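Local coordinates for Lmo0305 protein (Listeria monocytogenes, PDB 3PJ0) that is of unknown function but belongs to the beta-eliminating lyase family and carries covalently bound pyridoxal phosphate, at residues Leu125-Ile128 with Asp129-Lys132; Leu119-Ala122 with Asn123-Leu126; Ala79-Ile82 with Trp83-Lys87; Leu97-Glu101 with Ile102-Asp106. One frame throughout, in Å; residues are numbered along the deposited sequence. Where two conformers were deposited one is given.

Contact 1. Residues Leu125-Ile128 with Asp129-Lys132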
loop_
_atom_site.group_PDB
_atom_site.type_symbol
_atom_site.label_atom_id
_atom_site.label_comp_id
_atom_site.label_asym_id
_atom_site.label_seq_id
_atom_site.Cartn_x
_atom_site.Cartn_y
_atom_site.Cartn_z
ATOM N N LEU A 125 -8.715 -30.824 -3.127
ATOM C CA LEU A 125 -7.911 -30.265 -4.199
ATOM C C LEU A 125 -8.659 -30.285 -5.520
ATOM O O LEU A 125 -9.389 -31.237 -5.852
ATOM C CB LEU A 125 -6.597 -31.051 -4.373
ATOM C CG LEU A 125 -5.502 -30.837 -3.353
ATOM C CD1 LEU A 125 -4.442 -31.936 -3.448
ATOM C CD2 LEU A 125 -4.857 -29.421 -3.543
ATOM N N LEU A 126 -8.495 -29.217 -6.273
ATOM C CA LEU A 126 -9.042 -29.168 -7.621
ATOM C C LEU A 126 -8.209 -30.133 -8.463
ATOM O O LEU A 126 -7.049 -30.416 -8.136
ATOM C CB LEU A 126 -8.956 -27.753 -8.188
ATOM C CG LEU A 126 -7.608 -27.138 -8.579
ATOM C CD1 LEU A 126 -7.057 -27.605 -9.980
ATOM C CD2 LEU A 126 -7.713 -25.603 -8.591
ATOM N N THR A 127 -8.793 -30.652 -9.529
ATOM C CA THR A 127 -8.040 -31.520 -10.445
ATOM C C THR A 127 -8.172 -31.078 -11.892
ATOM O O THR A 127 -9.033 -30.253 -12.246
ATOM C CB THR A 127 -8.550 -32.958 -10.391
ATOM O OG1 THR A 127 -9.855 -32.987 -10.966
ATOM C CG2 THR A 127 -8.554 -33.498 -8.941
ATOM N N ILE A 128 -7.307 -31.630 -12.740
ATOM C CA ILE A 128 -7.399 -31.382 -14.182
ATOM C C ILE A 128 -8.803 -31.732 -14.709
ATOM O O ILE A 128 -9.286 -31.086 -15.631
ATOM C CB ILE A 128 -6.295 -32.128 -14.973
ATOM C CG1 ILE A 128 -6.162 -31.541 -16.394
ATOM C CG2 ILE A 128 -6.580 -33.637 -15.001
ATOM C CD1 ILE A 128 -4.951 -32.047 -17.183
ATOM N N ASP A 129 -9.462 -32.747 -14.120
ATOM C CA ASP A 129 -10.818 -33.145 -14.502
ATOM C C ASP A 129 -11.817 -31.989 -14.293
ATOM O O ASP A 129 -12.764 -31.816 -15.066
ATOM C CB ASP A 129 -11.297 -34.375 -13.702
ATOM C CG ASP A 129 -10.383 -35.602 -13.856
ATOM O OD1 ASP A 129 -10.867 -36.611 -14.414
ATOM O OD2 ASP A 129 -9.196 -35.574 -13.430
ATOM N N ASP A 130 -11.613 -31.202 -13.246
ATOM C CA ASP A 130 -12.493 -30.052 -12.976
ATOM C C ASP A 130 -12.340 -28.999 -14.058
ATOM O O ASP A 130 -13.332 -28.397 -14.495
ATOM C CB ASP A 130 -12.171 -29.420 -11.629
ATOM C CG ASP A 130 -12.457 -30.351 -10.475
ATOM O OD1 ASP A 130 -13.485 -31.061 -10.509
ATOM O OD2 ASP A 130 -11.632 -30.373 -9.541
ATOM N N ILE A 131 -11.093 -28.764 -14.475
ATOM C CA ILE A 131 -10.786 -27.814 -15.527
ATOM C C ILE A 131 -11.408 -28.268 -16.862
ATOM O O ILE A 131 -12.023 -27.464 -17.582
ATOM C CB ILE A 131 -9.260 -27.608 -15.685
ATOM C CG1 ILE A 131 -8.654 -27.013 -14.415
ATOM C CG2 ILE A 131 -8.991 -26.684 -16.845
ATOM C CD1 ILE A 131 -7.110 -27.091 -14.379
ATOM N N LYS A 132 -11.241 -29.551 -17.175
ATOM C CA LYS A 132 -11.814 -30.169 -18.383
ATOM C C LYS A 132 -13.335 -30.112 -18.392
ATOM O O LYS A 132 -13.925 -30.063 -19.467
ATOM C CB LYS A 132 -11.333 -31.630 -18.538
ATOM C CG LYS A 132 -9.882 -31.763 -18.992
ATOM C CD LYS A 132 -9.451 -33.248 -19.173
ATOM C CE LYS A 132 -8.028 -33.372 -19.735
ATOM N NZ LYS A 132 -7.660 -34.803 -19.986
HETATM O O HOH W 1 -11.725 -31.844 -7.295
#

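Contact 2. Residues Leu119-Ala122 with Asn123-Leu126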
loop_
_atom_site.group_PDB
_atom_site.type_symbol
_atom_site.label_atom_id
_atom_site.label_comp_id
_atom_site.label_asym_id
_atom_site.label_seq_id
_atom_site.Cartn_x
_atom_site.Cartn_y
_atom_site.Cartn_z
ATOM N N LEU A 119 -13.716 -24.399 -9.216
ATOM C CA LEU A 119 -13.279 -25.720 -9.628
ATOM C C LEU A 119 -13.399 -26.742 -8.516
ATOM O O LEU A 119 -12.770 -26.596 -7.460
ATOM C CB LEU A 119 -11.823 -25.659 -10.104
ATOM C CG LEU A 119 -11.503 -24.869 -11.358
ATOM C CD1 LEU A 119 -9.983 -24.597 -11.494
ATOM C CD2 LEU A 119 -12.091 -25.602 -12.589
ATOM N N GLY A 120 -14.150 -27.804 -8.790
ATOM C CA GLY A 120 -14.320 -28.912 -7.839
ATOM C C GLY A 120 -15.216 -28.556 -6.669
ATOM O O GLY A 120 -16.268 -27.961 -6.861
ATOM N N THR A 121 -14.789 -28.920 -5.460
ATOM C CA THR A 121 -15.564 -28.679 -4.259
ATOM C C THR A 121 -14.657 -28.019 -3.219
ATOM O O THR A 121 -13.447 -28.137 -3.290
ATOM C CB THR A 121 -16.180 -29.997 -3.739
ATOM O OG1 THR A 121 -15.149 -30.901 -3.388
ATOM C CG2 THR A 121 -17.050 -30.643 -4.817
ATOM N N ALA A 122 -15.260 -27.312 -2.265
ATOM C CA ALA A 122 -14.525 -26.556 -1.258
ATOM C C ALA A 122 -13.633 -27.413 -0.362
ATOM O O ALA A 122 -12.612 -26.928 0.160
ATOM C CB ALA A 122 -15.527 -25.724 -0.382
ATOM N N ASN A 123 -13.983 -28.686 -0.208
ATOM C CA ASN A 123 -13.245 -29.568 0.700
ATOM C C ASN A 123 -12.064 -30.363 0.142
ATOM O O ASN A 123 -11.487 -31.181 0.873
ATOM C CB ASN A 123 -14.226 -30.538 1.423
ATOM C CG ASN A 123 -14.894 -31.596 0.484
ATOM O OD1 ASN A 123 -14.958 -31.448 -0.742
ATOM N ND2 ASN A 123 -15.424 -32.653 1.092
ATOM N N GLN A 124 -11.698 -30.162 -1.121
ATOM C CA GLN A 124 -10.598 -30.964 -1.694
ATOM C C GLN A 124 -9.858 -30.254 -2.777
ATOM O O GLN A 124 -10.283 -29.194 -3.254
ATOM C CB GLN A 124 -11.100 -32.331 -2.201
ATOM C CG GLN A 124 -12.227 -32.284 -3.192
ATOM C CD GLN A 124 -12.871 -33.666 -3.430
ATOM O OE1 GLN A 124 -12.252 -34.567 -4.007
ATOM N NE2 GLN A 124 -14.123 -33.815 -3.020
ATOM N N LEU A 125 -8.715 -30.824 -3.127
ATOM C CA LEU A 125 -7.911 -30.265 -4.199
ATOM C C LEU A 125 -8.659 -30.285 -5.520
ATOM O O LEU A 125 -9.389 -31.237 -5.852
ATOM C CB LEU A 125 -6.597 -31.051 -4.373
ATOM C CG LEU A 125 -5.502 -30.837 -3.353
ATOM C CD1 LEU A 125 -4.442 -31.936 -3.448
ATOM C CD2 LEU A 125 -4.857 -29.421 -3.543
ATOM N N LEU A 126 -8.495 -29.217 -6.273
ATOM C CA LEU A 126 -9.042 -29.168 -7.621
ATOM C C LEU A 126 -8.209 -30.133 -8.463
ATOM O O LEU A 126 -7.049 -30.416 -8.136
ATOM C CB LEU A 126 -8.956 -27.753 -8.188
ATOM C CG LEU A 126 -7.608 -27.138 -8.579
ATOM C CD1 LEU A 126 -7.057 -27.605 -9.980
ATOM C CD2 LEU A 126 -7.713 -25.603 -8.591
HETATM O O HOH W 2 -11.733 -28.902 -5.685
#

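Contact 3. Residues Ala79-Ile82 with Trp83-Lys87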
loop_
_atom_site.group_PDB
_atom_site.type_symbol
_atom_site.label_atom_id
_atom_site.label_comp_id
_atom_site.label_asym_id
_atom_site.label_seq_id
_atom_site.Cartn_x
_atom_site.Cartn_y
_atom_site.Cartn_z
ATOM N N ALA A 79 -3.189 -9.274 -12.105
ATOM C CA ALA A 79 -2.671 -10.325 -12.974
ATOM C C ALA A 79 -3.815 -10.908 -13.813
ATOM O O ALA A 79 -3.683 -11.048 -15.035
ATOM C CB ALA A 79 -1.945 -11.453 -12.135
ATOM N N LEU A 80 -4.927 -11.248 -13.159
ATOM C CA LEU A 80 -6.076 -11.873 -13.837
ATOM C C LEU A 80 -6.715 -10.919 -14.863
ATOM O O LEU A 80 -7.118 -11.376 -15.962
ATOM C CB LEU A 80 -7.110 -12.397 -12.812
ATOM C CG LEU A 80 -6.578 -13.460 -11.811
ATOM C CD1 LEU A 80 -7.628 -13.952 -10.868
ATOM C CD2 LEU A 80 -5.887 -14.642 -12.575
ATOM N N ARG A 81 -6.785 -9.628 -14.544
ATOM C CA ARG A 81 -7.268 -8.632 -15.535
ATOM C C ARG A 81 -6.386 -8.550 -16.794
ATOM O O ARG A 81 -6.886 -8.484 -17.919
ATOM C CB ARG A 81 -7.441 -7.239 -14.899
ATOM C CG ARG A 81 -7.891 -6.131 -15.903
ATOM C CD ARG A 81 -9.201 -6.435 -16.600
ATOM N NE ARG A 81 -9.467 -5.396 -17.589
ATOM C CZ ARG A 81 -10.092 -4.246 -17.339
ATOM N NH1 ARG A 81 -10.609 -3.983 -16.142
ATOM N NH2 ARG A 81 -10.209 -3.353 -18.320
ATOM N N ILE A 82 -5.067 -8.541 -16.611
ATOM C CA ILE A 82 -4.173 -8.499 -17.740
ATOM C C ILE A 82 -4.419 -9.716 -18.645
ATOM O O ILE A 82 -4.569 -9.556 -19.865
ATOM C CB ILE A 82 -2.714 -8.439 -17.289
ATOM C CG1 ILE A 82 -2.456 -7.131 -16.550
ATOM C CG2 ILE A 82 -1.718 -8.582 -18.486
ATOM C CD1 ILE A 82 -1.115 -7.070 -15.769
ATOM N N TRP A 83 -4.494 -10.924 -18.070
ATOM C CA TRP A 83 -4.743 -12.117 -18.894
ATOM C C TRP A 83 -6.150 -12.087 -19.514
ATOM O O TRP A 83 -6.308 -12.513 -20.628
ATOM C CB TRP A 83 -4.486 -13.416 -18.132
ATOM C CG TRP A 83 -3.065 -13.607 -17.689
ATOM C CD1 TRP A 83 -2.644 -13.884 -16.433
ATOM C CD2 TRP A 83 -1.880 -13.461 -18.480
ATOM N NE1 TRP A 83 -1.287 -13.949 -16.384
ATOM C CE2 TRP A 83 -0.783 -13.683 -17.625
ATOM C CE3 TRP A 83 -1.636 -13.173 -19.837
ATOM C CZ2 TRP A 83 0.539 -13.641 -18.073
ATOM C CZ3 TRP A 83 -0.311 -13.109 -20.281
ATOM C CH2 TRP A 83 0.751 -13.351 -19.405
ATOM N N ALA A 84 -7.151 -11.545 -18.809
ATOM C CA ALA A 84 -8.504 -11.428 -19.374
ATOM C C ALA A 84 -8.495 -10.522 -20.616
ATOM O O ALA A 84 -9.141 -10.834 -21.649
ATOM C CB ALA A 84 -9.493 -10.904 -18.320
ATOM N N ASP A 85 -7.756 -9.414 -20.525
ATOM C CA ASP A 85 -7.604 -8.512 -21.659
ATOM C C ASP A 85 -6.884 -9.158 -22.845
ATOM O O ASP A 85 -7.291 -8.957 -23.971
ATOM C CB ASP A 85 -6.873 -7.243 -21.257
ATOM C CG ASP A 85 -7.745 -6.281 -20.450
ATOM O OD1 ASP A 85 -8.989 -6.454 -20.363
ATOM O OD2 ASP A 85 -7.155 -5.318 -19.920
ATOM N N ARG A 86 -5.812 -9.907 -22.595
ATOM C CA ARG A 86 -5.076 -10.611 -23.662
ATOM C C ARG A 86 -5.944 -11.645 -24.397
ATOM O O ARG A 86 -5.841 -11.804 -25.627
ATOM C CB ARG A 86 -3.854 -11.381 -23.101
ATOM C CG ARG A 86 -2.763 -10.565 -22.487
ATOM C CD ARG A 86 -2.054 -9.624 -23.465
ATOM N NE ARG A 86 -0.986 -8.955 -22.717
ATOM C CZ ARG A 86 0.229 -9.463 -22.521
ATOM N NH1 ARG A 86 0.584 -10.639 -23.043
ATOM N NH2 ARG A 86 1.102 -8.788 -21.783
ATOM N N LYS A 87 -6.814 -12.323 -23.648
ATOM C CA LYS A 87 -7.679 -13.380 -24.174
ATOM C C LYS A 87 -9.096 -12.903 -24.497
ATOM O O LYS A 87 -9.899 -13.686 -24.979
ATOM C CB LYS A 87 -7.818 -14.496 -23.132
ATOM C CG LYS A 87 -6.533 -15.102 -22.618
ATOM C CD LYS A 87 -5.820 -15.921 -23.660
ATOM C CE LYS A 87 -4.524 -16.464 -23.106
ATOM N NZ LYS A 87 -3.772 -17.185 -24.158
HETATM O O HOH W 3 -8.312 -2.929 -20.018
HETATM O O HOH W 4 -3.506 -7.337 -21.520
#

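Contact 4. Residues Leu97-Glu101 with Ile102-Asp106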
loop_
_atom_site.group_PDB
_atom_site.type_symbol
_atom_site.label_atom_id
_atom_site.label_comp_id
_atom_site.label_asym_id
_atom_site.label_seq_id
_atom_site.Cartn_x
_atom_site.Cartn_y
_atom_site.Cartn_z
ATOM N N LEU A 97 -12.188 -21.782 -2.472
ATOM C CA LEU A 97 -11.655 -21.069 -1.313
ATOM C C LEU A 97 -10.433 -20.237 -1.678
ATOM O O LEU A 97 -9.614 -19.896 -0.796
ATOM C CB LEU A 97 -11.351 -22.045 -0.170
ATOM C CG LEU A 97 -12.520 -22.914 0.282
ATOM C CD1 LEU A 97 -12.208 -23.728 1.559
ATOM C CD2 LEU A 97 -13.730 -22.030 0.513
ATOM N N SER A 98 -10.297 -19.890 -2.957
ATOM C CA SER A 98 -9.212 -18.991 -3.351
ATOM C C SER A 98 -9.299 -17.705 -2.534
ATOM O O SER A 98 -10.379 -17.276 -2.123
ATOM C CB SER A 98 -9.264 -18.642 -4.828
ATOM O OG SER A 98 -8.306 -17.623 -5.129
ATOM N N HIS A 99 -8.151 -17.078 -2.314
ATOM C CA HIS A 99 -8.117 -15.878 -1.494
ATOM C C HIS A 99 -8.951 -14.799 -2.183
ATOM O O HIS A 99 -9.606 -13.990 -1.527
ATOM C CB HIS A 99 -6.662 -15.437 -1.284
ATOM C CG HIS A 99 -6.470 -14.358 -0.268
ATOM N ND1 HIS A 99 -6.561 -13.012 -0.578
ATOM C CD2 HIS A 99 -6.103 -14.418 1.034
ATOM C CE1 HIS A 99 -6.281 -12.295 0.501
ATOM N NE2 HIS A 99 -5.997 -13.117 1.492
ATOM N N LEU A 100 -8.925 -14.807 -3.511
ATOM C CA LEU A 100 -9.693 -13.864 -4.306
ATOM C C LEU A 100 -11.215 -14.000 -4.105
ATOM O O LEU A 100 -11.957 -13.027 -4.132
ATOM C CB LEU A 100 -9.388 -14.053 -5.802
ATOM C CG LEU A 100 -8.030 -13.675 -6.463
ATOM C CD1 LEU A 100 -7.940 -12.208 -6.668
ATOM C CD2 LEU A 100 -6.745 -14.269 -5.785
ATOM N N GLU A 101 -11.662 -15.229 -3.869
ATOM C CA GLU A 101 -13.081 -15.492 -3.755
ATOM C C GLU A 101 -13.644 -15.166 -2.383
ATOM O O GLU A 101 -14.784 -14.694 -2.283
ATOM C CB GLU A 101 -13.333 -16.969 -4.048
ATOM C CG GLU A 101 -14.784 -17.369 -4.105
ATOM C CD GLU A 101 -15.530 -16.766 -5.300
ATOM O OE1 GLU A 101 -14.878 -16.213 -6.221
ATOM O OE2 GLU A 101 -16.776 -16.878 -5.310
ATOM N N ILE A 102 -12.853 -15.405 -1.334
ATOM C CA ILE A 102 -13.370 -15.267 0.035
ATOM C C ILE A 102 -12.735 -14.248 0.980
ATOM O O ILE A 102 -13.366 -13.905 1.994
ATOM C CB ILE A 102 -13.379 -16.658 0.751
ATOM C CG1 ILE A 102 -11.971 -17.175 1.001
ATOM C CG2 ILE A 102 -14.195 -17.700 -0.093
ATOM C CD1 ILE A 102 -11.935 -18.472 1.829
ATOM N N HIS A 103 -11.523 -13.767 0.697
ATOM C CA HIS A 103 -10.840 -12.881 1.631
ATOM C C HIS A 103 -10.557 -11.457 1.149
ATOM O O HIS A 103 -9.856 -10.727 1.836
ATOM C CB HIS A 103 -9.511 -13.491 2.114
ATOM C CG HIS A 103 -9.654 -14.766 2.890
ATOM N ND1 HIS A 103 -10.401 -14.864 4.043
ATOM C CD2 HIS A 103 -9.066 -15.974 2.719
ATOM C CE1 HIS A 103 -10.295 -16.088 4.529
ATOM N NE2 HIS A 103 -9.506 -16.790 3.730
ATOM N N GLU A 104 -11.145 -11.044 0.032
ATOM C CA GLU A 104 -10.863 -9.723 -0.510
ATOM C C GLU A 104 -12.113 -8.864 -0.707
ATOM O O GLU A 104 -12.124 -7.922 -1.524
ATOM C CB GLU A 104 -10.044 -9.863 -1.796
ATOM C CG GLU A 104 -8.703 -10.601 -1.617
ATOM C CD GLU A 104 -8.001 -10.875 -2.959
ATOM O OE1 GLU A 104 -8.355 -10.243 -3.970
ATOM O OE2 GLU A 104 -7.103 -11.737 -2.997
ATOM N N GLN A 105 -13.156 -9.159 0.063
ATOM C CA GLN A 105 -14.420 -8.414 -0.032
ATOM C C GLN A 105 -14.912 -8.320 -1.494
ATOM O O GLN A 105 -15.466 -7.303 -1.892
ATOM C CB GLN A 105 -14.308 -7.004 0.586
ATOM C CG GLN A 105 -14.189 -6.992 2.101
ATOM C CD GLN A 105 -15.485 -7.351 2.806
ATOM O OE1 GLN A 105 -16.549 -7.457 2.197
ATOM N NE2 GLN A 105 -15.402 -7.514 4.123
ATOM N N ASP A 106 -14.701 -9.393 -2.266
ATOM C CA ASP A 106 -15.196 -9.506 -3.651
ATOM C C ASP A 106 -14.559 -8.502 -4.607
ATOM O O ASP A 106 -15.154 -8.129 -5.634
ATOM C CB ASP A 106 -16.723 -9.342 -3.683
ATOM C CG ASP A 106 -17.411 -10.171 -2.615
ATOM O OD1 ASP A 106 -17.191 -11.404 -2.564
ATOM O OD2 ASP A 106 -18.136 -9.559 -1.808
HETATM O O HOH W 5 -13.199 -12.015 -1.806
HETATM O O HOH W 6 -10.853 -10.560 -5.072
HETATM O O HOH W 7 -15.752 -12.373 -0.351
HETATM O O HOH W 8 -16.015 -13.129 -4.161
#

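Contact 1. Residues Leu125-Ile128 with Asp129-Lys132
Thr127 and Asp130 form a capping box at the start of helix 128-132, where the loop after strand 115-118 turns into the helix. In one half of the box Thr127 N donates to Asp130 OD2 over 2.9 Å, fairly straight at 161°, and approaches from above the carboxylate plane. In the other half Asp130 N returns to Thr127 OG1, a weak bond of 3.4 Å; the same amide also donates to Thr127 O at 2.9 Å. Thr127 keeps OG1 between its backbone N and carbonyl carbon (chi1 69°), which directs the hydroxyl at the first helical turn. A water can bridge Leu125 O and Asp130 OD2, giving that oxygen a second partner beside the Thr127 amide. The helix start would probably favour the charged form of this carboxylate. Alongside the box, Leu126 CD1 lies 4.4 Å from Ile131 CD1, a loose apolar touch to which Leu119 adds a further leucine. Tyr166 of helix 157-170 packs against Ile128, Ile131 and Lys132, joining this short helix to its larger neighbour. Helical bonding begins with a weak bond from Ile131 N to Thr127 O and firms up where Lys132 N donates to Ile128 O at 2.9 Å.

Contact 2. Residues Leu119-Ala122 with Asn123-Leu126
Thr121 and Asn123 run next to each other in the same direction on a type I beta turn that spans Thr121 to Gln124 and reverses the chain between strand 115-118 and helix 128-132. The hydroxyl of Thr121 donates to Asn123 OD1: OG1 and OD1 are 2.7 Å apart, and the donor sits nearly in line with the amide C=O. Asn123 places its CG between backbone N and carbonyl carbon (chi1 68°), which folds the amide back over the turn toward the threonine. The extended side chain of Gln124 comes across at a slant, and its NE2 makes two weak bonds, one to Thr121 OG1 at 3.1 Å and one to Asn123 OD1 at 3.4 Å. Three polar side chains thus close a small triangle at the protein surface, in which Thr121 OG1 both gives and accepts. The backbone bond of the turn, Gln124 N to Thr121 O, is itself weak at 3.4 Å. Farther along, a water accepts from Thr121 N and can donate to Gln124 O, spanning the gap between the two arms; Gln124 O also accepts from His95 NE2. Gly120, with positive phi, carries the chain past this water. At the open end of the loop the leucines close over each other at a slant, Leu119 CD1 meeting Leu126 CD2 at 3.8 Å.

Contact 3. Residues Ala79-Ile82 with Trp83-Lys87
Arg81 and Asp85, one turn apart on helix 72-87, are joined by an i to i+4 salt bridge on a helix packed on the seven-stranded mixed sheet of a fold-type I pyridoxal phosphate protein. Arg81 leaves its backbone pointing away from the following turn, and the side chain must come back. CG stands anti to the backbone N (chi1 178°), and a bend at chi2 (58°) brings CD alongside the carboxylate, 3.8 Å from Asp85 OD1. NE then makes the main bond, donating to Asp85 OD1 over 3.0 Å on the syn side of that oxygen; a second, weak bond runs from NE to Asp85 OD2. The carboxylate meets the edge of the guanidinium with the planes 83° apart, and one N-H serves both oxygens unequally. Beyond CZ the branches part: NH1 donates to Gln112 OE1, while NH2 reaches a water by a weak bond and has the guanidinium of Arg90 near it, a like charge that Asp85 probably helps offset. That water donates to Asp85 OD2 at 2.7 Å and links Arg81 and Asp85 a second time.

On another side of the helix Trp83 CD1 rests 3.3 Å from Ala79 O, the carbonyl that also accepts from Trp83 N at 3.1 Å. The indole of Trp83 stacks on Phe224 of helix 222-234, and NE1 hydrogen-bonds to Ser201 OG. Leu80 packs on strand 140-144. Arg86 sends NH2 to a salt bridge with Glu227, and its CG passes 3.3 Å from Ile82 O, which also accepts from Arg86 N at 3.0 Å.

Contact 4. Residues Leu97-Glu101 with Ile102-Asp106
Ser98 and Ile102 span the short helix 99-102: Ile102 N donates to Ser98 O at 3.2 Å, and the same oxygen accepts from Glu101 N. Ser98 is the N-cap, its OG receiving a weak bond from Leu100 N. His103 N still donates to His99 O at 2.9 Å, after which the chain leaves the helix for the link to helix 107-112. Waters take over there: one accepts from Glu104 N and Asp106 N while donating to Leu100 O, and two more bridge Glu101 O to Asp106 OD1.

The main side-chain contact is a His-carboxylate hydrogen bond. His99 ND1 donates to Glu104 OE2 over 2.8 Å, straight at 171°; OE2 receives it on its anti lone pair and lies in the imidazole plane although the carboxylate is turned by 53°. His99 has CG anti to its backbone N (chi1 -170°), which lays the ring beside the chain leaving the helix. His103 CB sits over one ring face, a CH-pi contact of 3.6 Å to the ring centroid. His103 NE2 bonds Glu149, and Glu101 reaches Tyr94 and Lys109. In the dimer, His103 O accepts from Arg233 of the second subunit. The other Glu104 oxygen, OE1, accepts a weak bond from Gln77 NE2 of helix 72-87, takes a water at 2.7 Å and lies 3.4 Å from Leu100 CD1.

How the contacts relate
All four contacts are local and lie in the part of the chain that resembles the beta-eliminating lyases. Contacts 1 and 2 form one continuous run, sharing Leu125 and Leu126; their centres are about 8 Å apart, and Asp130 CG approaches Gly120 N at 3.5 Å. Contact 4 touches contact 2 where Ala122 O meets Leu97 CD1 at 3.5 Å, the two centres being about 15 Å apart. Contact 3 stands farther off, its centre about 24 Å from that of contact 2, but its nearest atoms come to about 4 Å from contact 4, whose His99, Leu100 and Glu104 pack on the earlier part of helix 72-87. The cofactor-bearing Lys208 belongs to none of them. Contact 4 alone reaches the second subunit.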